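Local coordinates for protein TetR family transcriptional regulator (PDB 6AZH) that probably binds operator DNA as a TetR-family dimer and regulates transcription, possibly of genes of fatty acid metabolism, in response to a small-molecule ligand, at residues W109-E112 with L118-K121; F56-G61 with F101-S106; E127-I132 with H152-S157. All blocks are in the same frame, centred on the assembly; numbering follows the deposited sequence.

Interaction 1. Residues W109-E112 with L118-K121; sequences WGKE and LRNK
Arg119 reaches from its helix to the loop 109-112 and closes on one backbone oxygen with both terminal nitrogens, NH1 and NH2. NH1 lies 2.8 Å from Gly110 O and NH2 3.0 Å from the same Gly110 O, an end-on grip in which the oxygen sits at the guanidinium edge, close to its plane. Neither bond is straight, with N-H...O angles of 150° for NH1 and 139° for NH2, as expected when two donors converge on a single acceptor. NH1 approaches in the plane of the carbonyl, and NH2 comes almost in line with the C=O bond. The arginine chain runs extended through chi2 and then bends at chi3 (-62°), which turns the flat end against the loop. This is the close part of the contact. The loop joins helix 98-106 to helix 113-138 in the all-helical C-terminal domain of a TetR-family regulator, and Glu112 is the N-cap residue of the second helix. The guanidinium has further partners on its own chain, a salt bridge from NH2 to Asp116 and a hydrogen bond from NH1 to Leu108 O, so its rotation is fixed from several directions. Trp109 is buried and packs against Met105 of the second subunit. The looser side belongs to Lys111, an exposed residue whose chain crosses that of Arg119 at about a right angle. Only its aliphatic part comes near, CE standing 4.0 Å from Arg119 NH2, while its ammonium NZ remains 5.4 Å from that same NH2.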
loop_
_atom_site.group_PDB
_atom_site.type_symbol
_atom_site.label_atom_id
_atom_site.label_comp_id
_atom_site.label_asym_id
_atom_site.label_seq_id
_atom_site.Cartn_x
_atom_site.Cartn_y
_atom_site.Cartn_z
ATOM N N TRP A 109 -1.374 -8.355 3.214
ATOM C CA TRP A 109 -0.526 -8.135 4.378
ATOM C C TRP A 109 -0.583 -9.219 5.440
ATOM O O TRP A 109 0.188 -9.141 6.405
ATOM C CB TRP A 109 -0.877 -6.777 5.013
ATOM C CG TRP A 109 -0.907 -5.707 3.964
ATOM C CD1 TRP A 109 -2.007 -5.218 3.296
ATOM C CD2 TRP A 109 0.230 -5.032 3.411
ATOM N NE1 TRP A 109 -1.612 -4.260 2.384
ATOM C CE2 TRP A 109 -0.247 -4.132 2.438
ATOM C CE3 TRP A 109 1.606 -5.074 3.677
ATOM C CZ2 TRP A 109 0.604 -3.291 1.714
ATOM C CZ3 TRP A 109 2.453 -4.248 2.944
ATOM C CH2 TRP A 109 1.945 -3.363 1.988
ATOM N N GLY A 110 -1.454 -10.217 5.298
ATOM C CA GLY A 110 -1.635 -11.238 6.302
ATOM C C GLY A 110 -0.972 -12.545 5.913
ATOM O O GLY A 110 -0.227 -12.636 4.935
ATOM N N LYS A 111 -1.267 -13.585 6.695
ATOM C CA LYS A 111 -0.561 -14.852 6.570
ATOM C C LYS A 111 -1.455 -16.023 6.174
ATOM O O LYS A 111 -0.994 -17.170 6.210
ATOM C CB LYS A 111 0.168 -15.165 7.877
ATOM C CG LYS A 111 1.533 -14.504 7.977
ATOM C CD LYS A 111 2.366 -14.776 6.723
ATOM C CE LYS A 111 3.412 -13.692 6.483
ATOM N NZ LYS A 111 4.408 -13.574 7.599
ATOM N N GLU A 112 -2.708 -15.783 5.798
ATOM C CA GLU A 112 -3.506 -16.867 5.241
ATOM C C GLU A 112 -2.868 -17.353 3.949
ATOM O O GLU A 112 -2.225 -16.590 3.226
ATOM C CB GLU A 112 -4.943 -16.414 4.967
ATOM C CG GLU A 112 -5.711 -15.948 6.191
ATOM C CD GLU A 112 -5.951 -17.066 7.169
ATOM O OE1 GLU A 112 -5.629 -16.883 8.363
ATOM O OE2 GLU A 112 -6.450 -18.131 6.742
ATOM N N LEU A 118 -1.911 -14.702 -3.236
ATOM C CA LEU A 118 -2.092 -13.371 -3.811
ATOM C C LEU A 118 -0.755 -12.669 -4.002
ATOM O O LEU A 118 -0.497 -12.076 -5.057
ATOM C CB LEU A 118 -2.998 -12.535 -2.913
ATOM C CG LEU A 118 -3.089 -11.045 -3.254
ATOM C CD1 LEU A 118 -3.614 -10.846 -4.670
ATOM C CD2 LEU A 118 -3.931 -10.282 -2.261
ATOM N N ARG A 119 0.100 -12.694 -2.976
ATOM C CA ARG A 119 1.405 -12.043 -3.100
ATOM C C ARG A 119 2.249 -12.704 -4.184
ATOM O O ARG A 119 3.009 -12.025 -4.885
ATOM C CB ARG A 119 2.143 -12.060 -1.760
ATOM C CG ARG A 119 1.699 -10.970 -0.787
ATOM C CD ARG A 119 2.581 -10.929 0.459
ATOM N NE ARG A 119 2.518 -12.167 1.232
ATOM C CZ ARG A 119 1.704 -12.381 2.264
ATOM N NH1 ARG A 119 0.860 -11.439 2.668
ATOM N NH2 ARG A 119 1.727 -13.548 2.890
ATOM N N ASN A 120 2.150 -14.030 -4.331
ATOM C CA ASN A 120 2.871 -14.689 -5.418
ATOM C C ASN A 120 2.387 -14.204 -6.774
ATOM O O ASN A 120 3.183 -14.093 -7.710
ATOM C CB ASN A 120 2.732 -16.210 -5.331
ATOM C CG ASN A 120 3.446 -16.801 -4.114
ATOM O OD1 ASN A 120 4.069 -16.083 -3.315
ATOM N ND2 ASN A 120 3.335 -18.116 -3.956
ATOM N N LYS A 121 1.094 -13.902 -6.903
ATOM C CA LYS A 121 0.583 -13.381 -8.168
ATOM C C LYS A 121 1.096 -11.972 -8.437
ATOM O O LYS A 121 1.435 -11.636 -9.575
ATOM C CB LYS A 121 -0.943 -13.387 -8.161
ATOM C CG LYS A 121 -1.576 -14.491 -8.983
ATOM C CD LYS A 121 -1.281 -15.852 -8.418
ATOM C CE LYS A 121 -2.452 -16.815 -8.657
ATOM N NZ LYS A 121 -2.614 -17.156 -10.106
#

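Interaction 2. Residues F56-G61 with F101-S106; sequences FVISKG and FKMVMS
Val57 meets selenomethionine Met103 where the two helices face each other, and CG1 of Val57 lies just 3.4 Å from Met103 CE, tighter than the usual van der Waals distance between carbons. The selenium follows close behind, with Met103 SE 3.7 Å from Val57 CG1. Met103 runs extended from its helix and then bends at the last torsion (chi3 80°), which swings the methyl round from the selenium to lie against the valine branch. A second pair sits beside the first: Ile58 CD1 touches Val104 CG2 at 3.8 Å, the isoleucine presenting its CD1 methyl to a single branch of the valine. Ile58 CD1 also stands 4.2 Å from Met103 CE, so the selenomethionine methyl has neighbours on two successive residues of helix 50-74.

The backbones remain well apart, the short axes approaching to 11.2 Å and crossing at -123°, so that side-chain ends bridge the gap. Within 101-106, Ser106 OG donates to Met103 O at 2.8 Å, turning the serine hydroxyl back onto the backbone three residues earlier. Further out, Phe12, Ala15 and Ile16 of helix 6-26 pack on Val57, while Leu118 and Ile122 of helix 113-138 pack on Ile58 and Val104 respectively. The contact thus lies between the helix-turn-helix region at the N terminus and the C-terminal helices, where helix 50-74 links the two in the TetR fold.

All four touching residues are buried and every contact across the gap is apolar, so the contact rests on shape fit and dispersion rather than on directional bonds.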
loop_
_atom_site.group_PDB
_atom_site.type_symbol
_atom_site.label_atom_id
_atom_site.label_comp_id
_atom_site.label_asym_id
_atom_site.label_seq_id
_atom_site.Cartn_x
_atom_site.Cartn_y
_atom_site.Cartn_z
ATOM N N PHE A 56 -10.667 -16.629 -7.856
ATOM C CA PHE A 56 -11.091 -16.450 -9.241
ATOM C C PHE A 56 -11.037 -14.978 -9.646
ATOM O O PHE A 56 -10.502 -14.634 -10.711
ATOM C CB PHE A 56 -12.504 -17.030 -9.395
ATOM C CG PHE A 56 -13.253 -16.504 -10.572
ATOM C CD1 PHE A 56 -13.086 -17.071 -11.820
ATOM C CD2 PHE A 56 -14.155 -15.465 -10.421
ATOM C CE1 PHE A 56 -13.778 -16.586 -12.909
ATOM C CE2 PHE A 56 -14.852 -14.980 -11.509
ATOM C CZ PHE A 56 -14.659 -15.542 -12.745
ATOM N N VAL A 57 -11.548 -14.087 -8.783
ATOM C CA VAL A 57 -11.533 -12.653 -9.080
ATOM C C VAL A 57 -10.092 -12.148 -9.210
ATOM O O VAL A 57 -9.756 -11.414 -10.152
ATOM C CB VAL A 57 -12.309 -11.859 -8.008
ATOM C CG1 VAL A 57 -12.153 -10.361 -8.235
ATOM C CG2 VAL A 57 -13.816 -12.246 -7.993
ATOM N N ILE A 58 -9.220 -12.537 -8.270
ATOM C CA ILE A 58 -7.815 -12.114 -8.349
ATOM C C ILE A 58 -7.201 -12.582 -9.659
ATOM O O ILE A 58 -6.537 -11.814 -10.366
ATOM C CB ILE A 58 -7.002 -12.654 -7.156
ATOM C CG1 ILE A 58 -7.440 -12.019 -5.829
ATOM C CG2 ILE A 58 -5.481 -12.497 -7.424
ATOM C CD1 ILE A 58 -7.276 -10.512 -5.751
ATOM N N SER A 59 -7.405 -13.858 -9.997
ATOM C CA SER A 59 -6.759 -14.411 -11.184
ATOM C C SER A 59 -7.273 -13.736 -12.452
ATOM O O SER A 59 -6.486 -13.275 -13.285
ATOM C CB SER A 59 -6.979 -15.923 -11.243
ATOM O OG SER A 59 -6.270 -16.481 -12.332
ATOM N N LYS A 60 -8.597 -13.637 -12.598
ATOM C CA LYS A 60 -9.156 -12.964 -13.767
ATOM C C LYS A 60 -8.740 -11.496 -13.821
ATOM O O LYS A 60 -8.350 -10.994 -14.887
ATOM C CB LYS A 60 -10.676 -13.086 -13.775
ATOM C CG LYS A 60 -11.359 -12.177 -14.776
ATOM C CD LYS A 60 -11.044 -12.613 -16.215
ATOM C CE LYS A 60 -11.366 -14.105 -16.431
ATOM N NZ LYS A 60 -10.899 -14.622 -17.761
ATOM N N GLY A 61 -8.803 -10.796 -12.683
ATOM C CA GLY A 61 -8.549 -9.365 -12.688
ATOM C C GLY A 61 -7.107 -9.019 -12.995
ATOM O O GLY A 61 -6.830 -7.959 -13.564
ATOM N N PHE A 101 -8.345 -2.803 -7.171
ATOM C CA PHE A 101 -7.033 -2.600 -6.570
ATOM C C PHE A 101 -7.120 -2.481 -5.053
ATOM O O PHE A 101 -6.244 -2.984 -4.345
ATOM C CB PHE A 101 -6.358 -1.372 -7.175
ATOM C CG PHE A 101 -4.874 -1.411 -7.065
ATOM C CD1 PHE A 101 -4.129 -2.146 -7.972
ATOM C CD2 PHE A 101 -4.227 -0.741 -6.043
ATOM C CE1 PHE A 101 -2.759 -2.191 -7.876
ATOM C CE2 PHE A 101 -2.850 -0.784 -5.940
ATOM C CZ PHE A 101 -2.120 -1.519 -6.851
ATOM N N LYS A 102 -8.181 -1.849 -4.536
ATOM C CA LYS A 102 -8.404 -1.799 -3.089
ATOM C C LYS A 102 -8.616 -3.192 -2.509
ATOM O O LYS A 102 -8.118 -3.506 -1.416
ATOM C CB LYS A 102 -9.621 -0.933 -2.774
ATOM C CG LYS A 102 -9.412 0.545 -3.010
ATOM C CD LYS A 102 -10.728 1.277 -2.829
ATOM C CE LYS A 102 -10.629 2.689 -3.333
ATOM N NZ LYS A 102 -11.995 3.227 -3.546
HETATM N N MSE A 103 -9.404 -4.015 -3.197
HETATM C CA MSE A 103 -9.608 -5.394 -2.809
HETATM C C MSE A 103 -8.264 -6.109 -2.664
HETATM O O MSE A 103 -8.021 -6.785 -1.660
HETATM C CB MSE A 103 -10.471 -6.097 -3.846
HETATM C CG MSE A 103 -10.194 -7.577 -3.954
HETATM SE SE MSE A 103 -11.381 -8.396 -5.176
HETATM C CE MSE A 103 -10.468 -7.870 -6.621
ATOM N N VAL A 104 -7.393 -5.947 -3.674
ATOM C CA VAL A 104 -6.049 -6.531 -3.631
ATOM C C VAL A 104 -5.277 -5.986 -2.436
ATOM O O VAL A 104 -4.729 -6.743 -1.628
ATOM C CB VAL A 104 -5.291 -6.244 -4.946
ATOM C CG1 VAL A 104 -3.817 -6.612 -4.819
ATOM C CG2 VAL A 104 -5.894 -7.009 -6.108
HETATM N N MSE A 105 -5.211 -4.665 -2.321
HETATM C CA MSE A 105 -4.449 -4.047 -1.252
HETATM C C MSE A 105 -4.906 -4.475 0.123
HETATM O O MSE A 105 -4.092 -4.614 1.022
HETATM C CB MSE A 105 -4.494 -2.526 -1.341
HETATM C CG MSE A 105 -4.009 -2.014 -2.643
HETATM SE SE MSE A 105 -2.084 -2.310 -2.653
HETATM C CE MSE A 105 -1.990 -3.759 -4.031
ATOM N N SER A 106 -6.206 -4.696 0.286
ATOM C CA SER A 106 -6.701 -5.075 1.606
ATOM C C SER A 106 -6.222 -6.457 2.037
ATOM O O SER A 106 -6.222 -6.753 3.239
ATOM C CB SER A 106 -8.223 -5.002 1.624
ATOM O OG SER A 106 -8.789 -6.117 0.948
#

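Interaction 3. Residues E127-I132 with H152-S157; sequences EGIERI and HSLFGS
Ile129 and Leu154 supply the main apolar contact, CG2 of Ile129 lying 3.8 Å from CD1 of Leu154 where the two helices pass nearest. Both bonds from CA to CB point across the gap, and the short CG2 branch of Ile129 meets the terminal CD1 of Leu154, the two chains crossing at a slant. The other arm of Ile129 goes a different way: with chi2 at 168° it is stretched out, and its CD1 comes within 4.3 Å of Phe155 CB. The phenylalanine is touched at the root of its side chain; its ring leads away to Ile122, Tyr125 and Ile126 on helix 113-138 and to Leu163 of the second subunit. Helices 113-138 and 147-165 cross here at 122° with their short axes 9.7 Å apart, in the C-terminal helical domain, which in TetR relatives binds ligand and dimerises. Within 152-157, Ser157 OG donates to Leu154 O at 2.8 Å.

The polar contact is looser. Glu130 OE2 approaches His152 CE1 at 4.2 Å, set obliquely to the ring, and lies 4.4 Å from His152 ND1, too far for bonding. Each group is engaged elsewhere: Glu130 OE2 forms a salt bridge with Arg168 of the second subunit, while His152 hydrogen-bonds through ND1 to Ser148 O and meets the ring of Tyr164 of the second subunit, their planes at about 35°.

Branched aliphatic groups join the two helices, and the Glu130 carboxylate, salt-bridged to Arg168 of the second subunit, may couple this crossing to the dimer.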
loop_
_atom_site.group_PDB
_atom_site.type_symbol
_atom_site.label_atom_id
_atom_site.label_comp_id
_atom_site.label_asym_id
_atom_site.label_seq_id
_atom_site.Cartn_x
_atom_site.Cartn_y
_atom_site.Cartn_z
ATOM N N GLU A 127 7.920 -9.065 -11.384
ATOM C CA GLU A 127 9.070 -9.594 -12.116
ATOM C C GLU A 127 9.153 -9.033 -13.528
ATOM O O GLU A 127 10.252 -8.917 -14.083
ATOM C CB GLU A 127 9.015 -11.123 -12.158
ATOM C CG GLU A 127 9.482 -11.763 -10.865
ATOM C CD GLU A 127 9.045 -13.210 -10.733
ATOM O OE1 GLU A 127 8.396 -13.733 -11.668
ATOM O OE2 GLU A 127 9.351 -13.816 -9.686
ATOM N N GLY A 128 8.016 -8.697 -14.139
ATOM C CA GLY A 128 8.068 -8.023 -15.428
ATOM C C GLY A 128 8.727 -6.659 -15.335
ATOM O O GLY A 128 9.521 -6.283 -16.202
ATOM N N ILE A 129 8.408 -5.900 -14.278
ATOM C CA ILE A 129 9.078 -4.624 -14.031
ATOM C C ILE A 129 10.575 -4.839 -13.846
ATOM O O ILE A 129 11.396 -4.087 -14.384
ATOM C CB ILE A 129 8.463 -3.906 -12.808
ATOM C CG1 ILE A 129 6.977 -3.576 -13.044
ATOM C CG2 ILE A 129 9.267 -2.623 -12.459
ATOM C CD1 ILE A 129 6.232 -3.118 -11.771
ATOM N N GLU A 130 10.955 -5.867 -13.082
ATOM C CA GLU A 130 12.378 -6.158 -12.904
ATOM C C GLU A 130 13.056 -6.412 -14.239
ATOM O O GLU A 130 14.190 -5.967 -14.460
ATOM C CB GLU A 130 12.573 -7.359 -11.984
ATOM C CG GLU A 130 12.046 -7.098 -10.587
ATOM C CD GLU A 130 12.154 -8.289 -9.660
ATOM O OE1 GLU A 130 12.790 -9.292 -10.039
ATOM O OE2 GLU A 130 11.592 -8.210 -8.549
ATOM N N ARG A 131 12.377 -7.112 -15.150
ATOM C CA ARG A 131 12.989 -7.401 -16.444
ATOM C C ARG A 131 13.276 -6.122 -17.226
ATOM O O ARG A 131 14.337 -6.001 -17.844
ATOM C CB ARG A 131 12.099 -8.344 -17.252
ATOM C CG ARG A 131 12.022 -9.754 -16.657
ATOM C CD ARG A 131 11.405 -10.732 -17.625
ATOM N NE ARG A 131 9.971 -10.517 -17.778
ATOM C CZ ARG A 131 9.046 -11.059 -16.984
ATOM N NH1 ARG A 131 9.402 -11.848 -15.979
ATOM N NH2 ARG A 131 7.764 -10.812 -17.196
ATOM N N ILE A 132 12.348 -5.162 -17.223
ATOM C CA ILE A 132 12.601 -3.902 -17.921
ATOM C C ILE A 132 13.757 -3.161 -17.266
ATOM O O ILE A 132 14.631 -2.609 -17.957
ATOM C CB ILE A 132 11.328 -3.037 -17.977
ATOM C CG1 ILE A 132 10.213 -3.777 -18.727
ATOM C CG2 ILE A 132 11.608 -1.665 -18.636
ATOM C CD1 ILE A 132 8.861 -3.126 -18.569
ATOM N N HIS A 152 9.852 -3.090 -6.654
ATOM C CA HIS A 152 8.769 -3.021 -5.675
ATOM C C HIS A 152 8.383 -1.581 -5.373
ATOM O O HIS A 152 7.211 -1.301 -5.115
ATOM C CB HIS A 152 9.158 -3.744 -4.389
ATOM C CG HIS A 152 8.965 -5.222 -4.466
ATOM N ND1 HIS A 152 9.817 -6.041 -5.173
ATOM C CD2 HIS A 152 8.001 -6.026 -3.958
ATOM C CE1 HIS A 152 9.397 -7.293 -5.078
ATOM N NE2 HIS A 152 8.299 -7.311 -4.346
ATOM N N SER A 153 9.350 -0.659 -5.415
ATOM C CA SER A 153 9.045 0.756 -5.259
ATOM C C SER A 153 8.196 1.266 -6.411
ATOM O O SER A 153 7.324 2.120 -6.210
ATOM C CB SER A 153 10.341 1.576 -5.161
ATOM O OG SER A 153 10.929 1.394 -3.888
ATOM N N LEU A 154 8.455 0.781 -7.630
ATOM C CA LEU A 154 7.666 1.225 -8.776
ATOM C C LEU A 154 6.246 0.694 -8.699
ATOM O O LEU A 154 5.292 1.419 -9.003
ATOM C CB LEU A 154 8.317 0.788 -10.088
ATOM C CG LEU A 154 9.732 1.292 -10.336
ATOM C CD1 LEU A 154 10.086 1.037 -11.788
ATOM C CD2 LEU A 154 9.819 2.759 -9.978
ATOM N N PHE A 155 6.080 -0.565 -8.278
ATOM C CA PHE A 155 4.737 -1.062 -8.015
ATOM C C PHE A 155 4.099 -0.307 -6.852
ATOM O O PHE A 155 2.917 0.056 -6.907
ATOM C CB PHE A 155 4.764 -2.561 -7.718
ATOM C CG PHE A 155 3.400 -3.130 -7.462
ATOM C CD1 PHE A 155 2.551 -3.411 -8.521
ATOM C CD2 PHE A 155 2.956 -3.342 -6.166
ATOM C CE1 PHE A 155 1.277 -3.911 -8.291
ATOM C CE2 PHE A 155 1.691 -3.838 -5.928
ATOM C CZ PHE A 155 0.856 -4.129 -6.991
ATOM N N GLY A 156 4.878 -0.042 -5.799
ATOM C CA GLY A 156 4.383 0.645 -4.621
ATOM C C GLY A 156 3.889 2.055 -4.871
ATOM O O GLY A 156 3.066 2.550 -4.094
ATOM N N SER A 157 4.348 2.707 -5.944
ATOM C CA SER A 157 3.749 3.985 -6.335
ATOM C C SER A 157 2.241 3.858 -6.562
ATOM O O SER A 157 1.501 4.823 -6.339
ATOM C CB SER A 157 4.428 4.552 -7.583
ATOM O OG SER A 157 4.045 3.872 -8.774
#

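From the N terminus, interaction 2 comes first: it joins helix 50-74, which connects the DNA-binding helices to the C-terminal ones in this fold, to helix 98-106, closing a span of 39 residues. Interaction 1 then ties the loop 109-112 back to the helix that follows it, across five helical residues, and interaction 3 joins that helix, 113-138, to helix 147-165 across 19 residues. The three lie in series, none nested or crossed. Leu118 of interaction 1 touches interaction 2, and Phe155 meets Phe101 and Met105 between interactions 2 and 3. Interactions 1 and 3 share helix 113-138 without touching, their centres about 17 Å apart. All three also touch the second subunit.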